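Local coordinates for putative iron-regulated protein A (Parabacteroides distasonis ATCC 8503, PDB 4ECG) that binds calcium ions and is an imelysin-like, putatively iron-regulated protein whose precise function, perhaps that of a metalloendopeptidase, is not established, at residues A[156-161]-A[277-282]; A[91-96]-A[292-297]. All coordinates share one frame; numbering follows the deposited sequence.

From the N terminus the chain first reaches 91-96, in the loop that follows helix 71-89; the last of the four segments, 292-297, returns to it and closes the wide outer loop as contact 2. Within that span the chain runs through helix 147-155 into the small hairpin 156-161, makes a long helical excursion, and returns at 277-282 to close contact 1. The two closures are thus concentric, not crossed. Contact 1 joins the hairpin to the loop between helices 271-275 and 284-300; contact 2 joins helix 284-300 to segment 91-96. Their centres lie 24 Å apart, contact 2 deeper in the fold, and their nearest atoms are about 6 Å apart without touching.

Contact 1. Residues A[156-161]-A[277-282]; sequences FLDGEP and ESWYSW. With CA (calcium ion), chain I.
W282 turns CG anti to its carbonyl carbon (chi1 -63°), which lays one face of the indole against the 158-159 backbone, and F156, with CG likewise anti to its carbonyl carbon (chi1 -71°), presents one ring face to S281. There S281 CB stands almost over the centre of the F156 ring, 3.5 Å from the centroid: a CH-pi contact in which a small side chain suits the close approach. The S281 hydroxyl is engaged by E152, which belongs to the GxHxxE sequence signature of imelysins in helix 147-155. Segment 156-161 is a tight beta-hairpin, its two short strands joined by a type I' turn at D158 and G159. Aspartate tolerates the left-handed i+1 position; at G159 any CB would jam against the preceding carbonyl O and strike the W282 ring. Instead G159 CA rests 3.6 Å from the centroid of the five-membered ring of W282, while G159 N donates to Y280 O at 2.9 Å. The indole N-H of W282 points nearly straight (170°) at the carboxylate of D158, with W282 NE1 2.9 Å from D158 OD1; it arrives from above the carboxylate plane, yet the oxygen lies in the indole plane. The same OD1 forms a salt bridge with R349 and touches the edge of W279. On the hairpin's far strand E160 OE1 binds a calcium ion at 2.7 Å, with three waters also bound to the ion.

Contact 2. Residues A[91-96]-A[292-297]; sequences SEAFLF and IVSIKN. With CA (calcium ion), chain F.
A93 and S294 carry the polar part of this buried contact: A93 N donates to S294 OG at 2.9 Å, with a moderately bent N-H...O angle of 150°. S294 holds OG anti to its own backbone N (chi1 -169°), which extends the hydroxyl from helix 284-300 toward the loop. The same oxygen is hydrogen-bonded to the carbonyl of Q90, to which it can only donate, so a hydroxyl suits a place that needs one group to accept and to give. In van der Waals contact, the A93 methyl is tucked against the helix: A93 CB sits a tight 3.0 Å from S294 OG, beside the N-H...OG bond, and its apolar partner is I295 CG1 at 4.3 Å. The short methyl of alanine suits so close an approach of loop and helix. F94 brings CE1 to 3.7 Å from S294 OG, obliquely to its ring. F39 and Y48 of helix 29-68 meet the F94 ring edge-to-face, with V43 and T47 also against it, and within the loop S91 O lies over the centre of the ring. Metal binding comes from E92, directed away from the helix: E92 OE2 binds a calcium ion at 2.8 Å, and D109 is the second protein ligand. A single buried hydroxyl bonds the backbone of both Q90 and A93, which probably helps fix the loop that presents the E92 carboxylate to calcium.

Contact 1. Residues A[156-161]-A[277-282]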
loop_
_atom_site.group_PDB
_atom_site.type_symbol
_atom_site.label_atom_id
_atom_site.label_comp_id
_atom_site.label_asym_id
_atom_site.label_seq_id
_atom_site.Cartn_x
_atom_site.Cartn_y
_atom_site.Cartn_z
ATOM N N PHE A 156 8.893 -9.241 15.414
ATOM C CA PHE A 156 9.776 -8.103 15.533
ATOM C C PHE A 156 9.647 -7.424 16.909
ATOM O O PHE A 156 8.577 -7.377 17.490
ATOM C CB PHE A 156 9.426 -7.023 14.470
ATOM C CG PHE A 156 9.772 -7.384 13.066
ATOM C CD1 PHE A 156 11.090 -7.211 12.579
ATOM C CD2 PHE A 156 8.812 -7.831 12.189
ATOM C CE1 PHE A 156 11.407 -7.518 11.276
ATOM C CE2 PHE A 156 9.133 -8.132 10.868
ATOM C CZ PHE A 156 10.427 -7.996 10.425
ATOM N N LEU A 157 10.738 -6.861 17.399
ATOM C CA LEU A 157 10.679 -5.988 18.565
ATOM C C LEU A 157 11.557 -4.768 18.313
ATOM O O LEU A 157 12.785 -4.861 18.082
ATOM C CB LEU A 157 11.136 -6.727 19.812
ATOM C CG LEU A 157 11.025 -6.004 21.153
ATOM C CD1 LEU A 157 9.555 -5.662 21.426
ATOM C CD2 LEU A 157 11.620 -6.906 22.247
ATOM N N ASP A 158 10.924 -3.612 18.369
ATOM C CA ASP A 158 11.574 -2.351 18.051
ATOM C C ASP A 158 12.677 -2.383 16.946
ATOM O O ASP A 158 13.792 -1.952 17.147
ATOM C CB ASP A 158 12.048 -1.659 19.337
ATOM C CG ASP A 158 11.479 -0.236 19.466
ATOM O OD1 ASP A 158 10.920 0.361 18.482
ATOM O OD2 ASP A 158 11.560 0.275 20.588
ATOM N N GLY A 159 12.311 -2.873 15.775
ATOM C CA GLY A 159 13.164 -2.849 14.628
ATOM C C GLY A 159 13.924 -4.123 14.299
ATOM O O GLY A 159 14.491 -4.236 13.225
ATOM N N GLU A 160 13.918 -5.082 15.199
ATOM C CA GLU A 160 14.792 -6.213 15.051
ATOM C C GLU A 160 13.970 -7.459 15.157
ATOM O O GLU A 160 12.922 -7.449 15.786
ATOM C CB GLU A 160 15.831 -6.231 16.195
ATOM C CG GLU A 160 16.833 -5.096 16.133
ATOM C CD GLU A 160 18.007 -5.239 17.094
ATOM O OE1 GLU A 160 17.915 -6.008 18.083
ATOM O OE2 GLU A 160 19.033 -4.576 16.833
ATOM N N PRO A 161 14.507 -8.572 14.645
ATOM C CA PRO A 161 13.954 -9.848 15.023
ATOM C C PRO A 161 13.796 -9.947 16.492
ATOM O O PRO A 161 14.653 -9.519 17.265
ATOM C CB PRO A 161 14.976 -10.819 14.509
ATOM C CG PRO A 161 15.493 -10.143 13.262
ATOM C CD PRO A 161 15.672 -8.751 13.765
ATOM N N GLU A 277 2.171 3.369 11.818
ATOM C CA GLU A 277 2.086 2.073 11.181
ATOM C C GLU A 277 3.487 1.481 10.856
ATOM O O GLU A 277 4.278 2.139 10.207
ATOM C CB GLU A 277 1.258 2.215 9.894
ATOM C CG GLU A 277 0.761 0.880 9.339
ATOM C CD GLU A 277 -0.283 1.002 8.210
ATOM O OE1 GLU A 277 -0.891 2.092 8.047
ATOM O OE2 GLU A 277 -0.493 -0.024 7.489
ATOM N N SER A 278 3.743 0.232 11.273
ATOM C CA SER A 278 5.006 -0.510 11.067
ATOM C C SER A 278 6.122 -0.001 11.983
ATOM O O SER A 278 7.273 -0.221 11.734
ATOM C CB SER A 278 5.499 -0.471 9.631
ATOM O OG SER A 278 4.544 -1.043 8.787
ATOM N N TRP A 279 5.780 0.605 13.101
ATOM C CA TRP A 279 6.774 0.812 14.107
ATOM C C TRP A 279 7.325 -0.427 14.752
ATOM O O TRP A 279 8.439 -0.398 15.284
ATOM C CB TRP A 279 6.259 1.798 15.155
ATOM C CG TRP A 279 5.445 1.258 16.294
ATOM C CD1 TRP A 279 4.066 1.197 16.390
ATOM C CD2 TRP A 279 5.936 0.783 17.591
ATOM N NE1 TRP A 279 3.676 0.682 17.597
ATOM C CE2 TRP A 279 4.741 0.458 18.382
ATOM C CE3 TRP A 279 7.180 0.597 18.143
ATOM C CZ2 TRP A 279 4.816 -0.011 19.669
ATOM C CZ3 TRP A 279 7.251 0.120 19.447
ATOM C CH2 TRP A 279 6.084 -0.196 20.185
ATOM N N TYR A 280 6.603 -1.533 14.746
ATOM C CA TYR A 280 7.180 -2.741 15.368
ATOM C C TYR A 280 8.501 -3.123 14.701
ATOM O O TYR A 280 9.480 -3.471 15.375
ATOM C CB TYR A 280 6.200 -3.938 15.338
ATOM C CG TYR A 280 4.849 -3.678 15.979
ATOM C CD1 TYR A 280 4.720 -2.900 17.147
ATOM C CD2 TYR A 280 3.696 -4.218 15.441
ATOM C CE1 TYR A 280 3.474 -2.691 17.738
ATOM C CE2 TYR A 280 2.464 -3.978 16.011
ATOM C CZ TYR A 280 2.342 -3.231 17.157
ATOM O OH TYR A 280 1.067 -2.995 17.710
ATOM N N SER A 281 8.533 -3.013 13.373
ATOM C CA SER A 281 9.641 -3.465 12.582
ATOM C C SER A 281 10.461 -2.316 12.011
ATOM O O SER A 281 11.485 -2.574 11.335
ATOM C CB SER A 281 9.130 -4.330 11.420
ATOM O OG SER A 281 8.336 -3.575 10.543
ATOM N N TRP A 282 10.037 -1.082 12.265
ATOM C CA TRP A 282 10.673 0.111 11.643
ATOM C C TRP A 282 10.610 0.022 10.129
ATOM O O TRP A 282 11.619 0.115 9.464
ATOM C CB TRP A 282 12.145 0.276 12.079
ATOM C CG TRP A 282 12.397 0.520 13.557
ATOM C CD1 TRP A 282 11.492 0.416 14.609
ATOM C CD2 TRP A 282 13.681 0.888 14.214
ATOM N NE1 TRP A 282 12.099 0.689 15.803
ATOM C CE2 TRP A 282 13.393 0.988 15.639
ATOM C CE3 TRP A 282 14.979 1.106 13.773
ATOM C CZ2 TRP A 282 14.373 1.313 16.570
ATOM C CZ3 TRP A 282 15.973 1.423 14.708
ATOM C CH2 TRP A 282 15.681 1.524 16.076
HETATM CA CA CA I . 18.667 -8.562 18.367
HETATM O O HOH W 1 16.203 -8.569 19.223
HETATM O O HOH W 2 18.244 -7.662 20.633
HETATM O O HOH W 3 19.491 -11.118 19.032
#

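Contact 2. Residues A[91-96]-A[292-297]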
loop_
_atom_site.group_PDB
_atom_site.type_symbol
_atom_site.label_atom_id
_atom_site.label_comp_id
_atom_site.label_asym_id
_atom_site.label_seq_id
_atom_site.Cartn_x
_atom_site.Cartn_y
_atom_site.Cartn_z
ATOM N N SER A 91 1.486 -1.235 -4.321
ATOM C CA SER A 91 0.222 -1.473 -5.011
ATOM C C SER A 91 -0.893 -0.603 -4.507
ATOM O O SER A 91 -2.029 -0.733 -4.967
ATOM C CB SER A 91 -0.180 -2.943 -4.894
ATOM O OG SER A 91 -0.821 -3.194 -3.671
ATOM N N GLU A 92 -0.581 0.313 -3.599
ATOM C CA GLU A 92 -1.613 1.134 -2.986
ATOM C C GLU A 92 -2.125 2.256 -3.880
ATOM O O GLU A 92 -3.125 2.910 -3.511
ATOM C CB GLU A 92 -1.205 1.644 -1.601
ATOM C CG GLU A 92 -1.220 0.520 -0.547
ATOM C CD GLU A 92 -1.289 0.982 0.916
ATOM O OE1 GLU A 92 -1.900 2.037 1.209
ATOM O OE2 GLU A 92 -0.753 0.233 1.781
ATOM N N ALA A 93 -1.498 2.466 -5.046
ATOM C CA ALA A 93 -2.042 3.441 -6.022
ATOM C C ALA A 93 -3.198 2.820 -6.802
ATOM O O ALA A 93 -3.892 3.527 -7.532
ATOM C CB ALA A 93 -0.967 3.959 -6.984
ATOM N N PHE A 94 -3.397 1.503 -6.633
ATOM C CA PHE A 94 -4.494 0.811 -7.261
ATOM C C PHE A 94 -5.222 -0.200 -6.340
ATOM O O PHE A 94 -5.254 -1.415 -6.574
ATOM C CB PHE A 94 -4.041 0.167 -8.576
ATOM C CG PHE A 94 -2.729 -0.547 -8.514
ATOM C CD1 PHE A 94 -1.553 0.132 -8.704
ATOM C CD2 PHE A 94 -2.675 -1.908 -8.325
ATOM C CE1 PHE A 94 -0.327 -0.551 -8.718
ATOM C CE2 PHE A 94 -1.485 -2.572 -8.321
ATOM C CZ PHE A 94 -0.299 -1.900 -8.524
ATOM N N LEU A 95 -5.839 0.347 -5.298
ATOM C CA LEU A 95 -6.625 -0.440 -4.357
ATOM C C LEU A 95 -8.032 -0.633 -4.896
ATOM O O LEU A 95 -8.832 -1.383 -4.305
ATOM C CB LEU A 95 -6.702 0.251 -2.999
ATOM C CG LEU A 95 -5.446 0.113 -2.162
ATOM C CD1 LEU A 95 -5.534 1.163 -1.064
ATOM C CD2 LEU A 95 -5.334 -1.335 -1.643
ATOM N N PHE A 96 -8.351 0.034 -6.000
ATOM C CA PHE A 96 -9.630 -0.239 -6.674
ATOM C C PHE A 96 -9.655 -1.651 -7.182
ATOM O O PHE A 96 -8.619 -2.270 -7.305
ATOM C CB PHE A 96 -9.940 0.737 -7.797
ATOM C CG PHE A 96 -8.844 0.929 -8.771
ATOM C CD1 PHE A 96 -8.689 0.078 -9.831
ATOM C CD2 PHE A 96 -7.963 2.008 -8.646
ATOM C CE1 PHE A 96 -7.695 0.298 -10.788
ATOM C CE2 PHE A 96 -6.942 2.219 -9.570
ATOM C CZ PHE A 96 -6.816 1.370 -10.656
ATOM N N ILE A 292 4.496 5.828 -2.743
ATOM C CA ILE A 292 4.654 6.830 -3.795
ATOM C C ILE A 292 5.291 6.161 -5.012
ATOM O O ILE A 292 4.971 6.512 -6.111
ATOM C CB ILE A 292 5.444 8.032 -3.296
ATOM C CG1 ILE A 292 4.776 8.602 -2.041
ATOM C CG2 ILE A 292 5.584 9.063 -4.399
ATOM C CD1 ILE A 292 3.299 9.022 -2.173
ATOM N N VAL A 293 6.113 5.130 -4.832
ATOM C CA VAL A 293 6.642 4.360 -5.988
ATOM C C VAL A 293 5.448 3.765 -6.754
ATOM O O VAL A 293 5.444 3.721 -7.955
ATOM C CB VAL A 293 7.758 3.317 -5.617
ATOM C CG1 VAL A 293 8.200 2.479 -6.809
ATOM C CG2 VAL A 293 9.000 4.008 -5.152
ATOM N N SER A 294 4.413 3.350 -6.061
ATOM C CA SER A 294 3.208 2.874 -6.717
ATOM C C SER A 294 2.642 3.906 -7.691
ATOM O O SER A 294 2.242 3.536 -8.804
ATOM C CB SER A 294 2.132 2.519 -5.674
ATOM O OG SER A 294 1.064 1.828 -6.261
ATOM N N ILE A 295 2.628 5.185 -7.291
ATOM C CA ILE A 295 2.147 6.253 -8.198
ATOM C C ILE A 295 3.046 6.372 -9.446
ATOM O O ILE A 295 2.586 6.532 -10.581
ATOM C CB ILE A 295 2.100 7.634 -7.490
ATOM C CG1 ILE A 295 1.115 7.637 -6.317
ATOM C CG2 ILE A 295 1.745 8.712 -8.476
ATOM C CD1 ILE A 295 1.127 8.911 -5.497
ATOM N N LYS A 296 4.337 6.305 -9.181
ATOM C CA LYS A 296 5.384 6.511 -10.146
ATOM C C LYS A 296 5.329 5.444 -11.204
ATOM O O LYS A 296 5.377 5.737 -12.384
ATOM C CB LYS A 296 6.752 6.525 -9.453
ATOM C CG LYS A 296 7.894 6.971 -10.344
ATOM C CD LYS A 296 9.208 7.110 -9.580
ATOM C CE LYS A 296 10.355 7.507 -10.478
ATOM N NZ LYS A 296 11.660 7.454 -9.767
ATOM N N ASN A 297 5.192 4.212 -10.769
ATOM C CA ASN A 297 5.025 3.068 -11.667
ATOM C C ASN A 297 3.824 3.238 -12.523
ATOM O O ASN A 297 3.879 2.956 -13.718
ATOM C CB ASN A 297 4.852 1.785 -10.827
ATOM C CG ASN A 297 6.146 1.339 -10.140
ATOM O OD1 ASN A 297 7.272 1.882 -10.387
ATOM N ND2 ASN A 297 6.001 0.330 -9.270
HETATM CA CA CA F . -0.954 0.050 4.516
#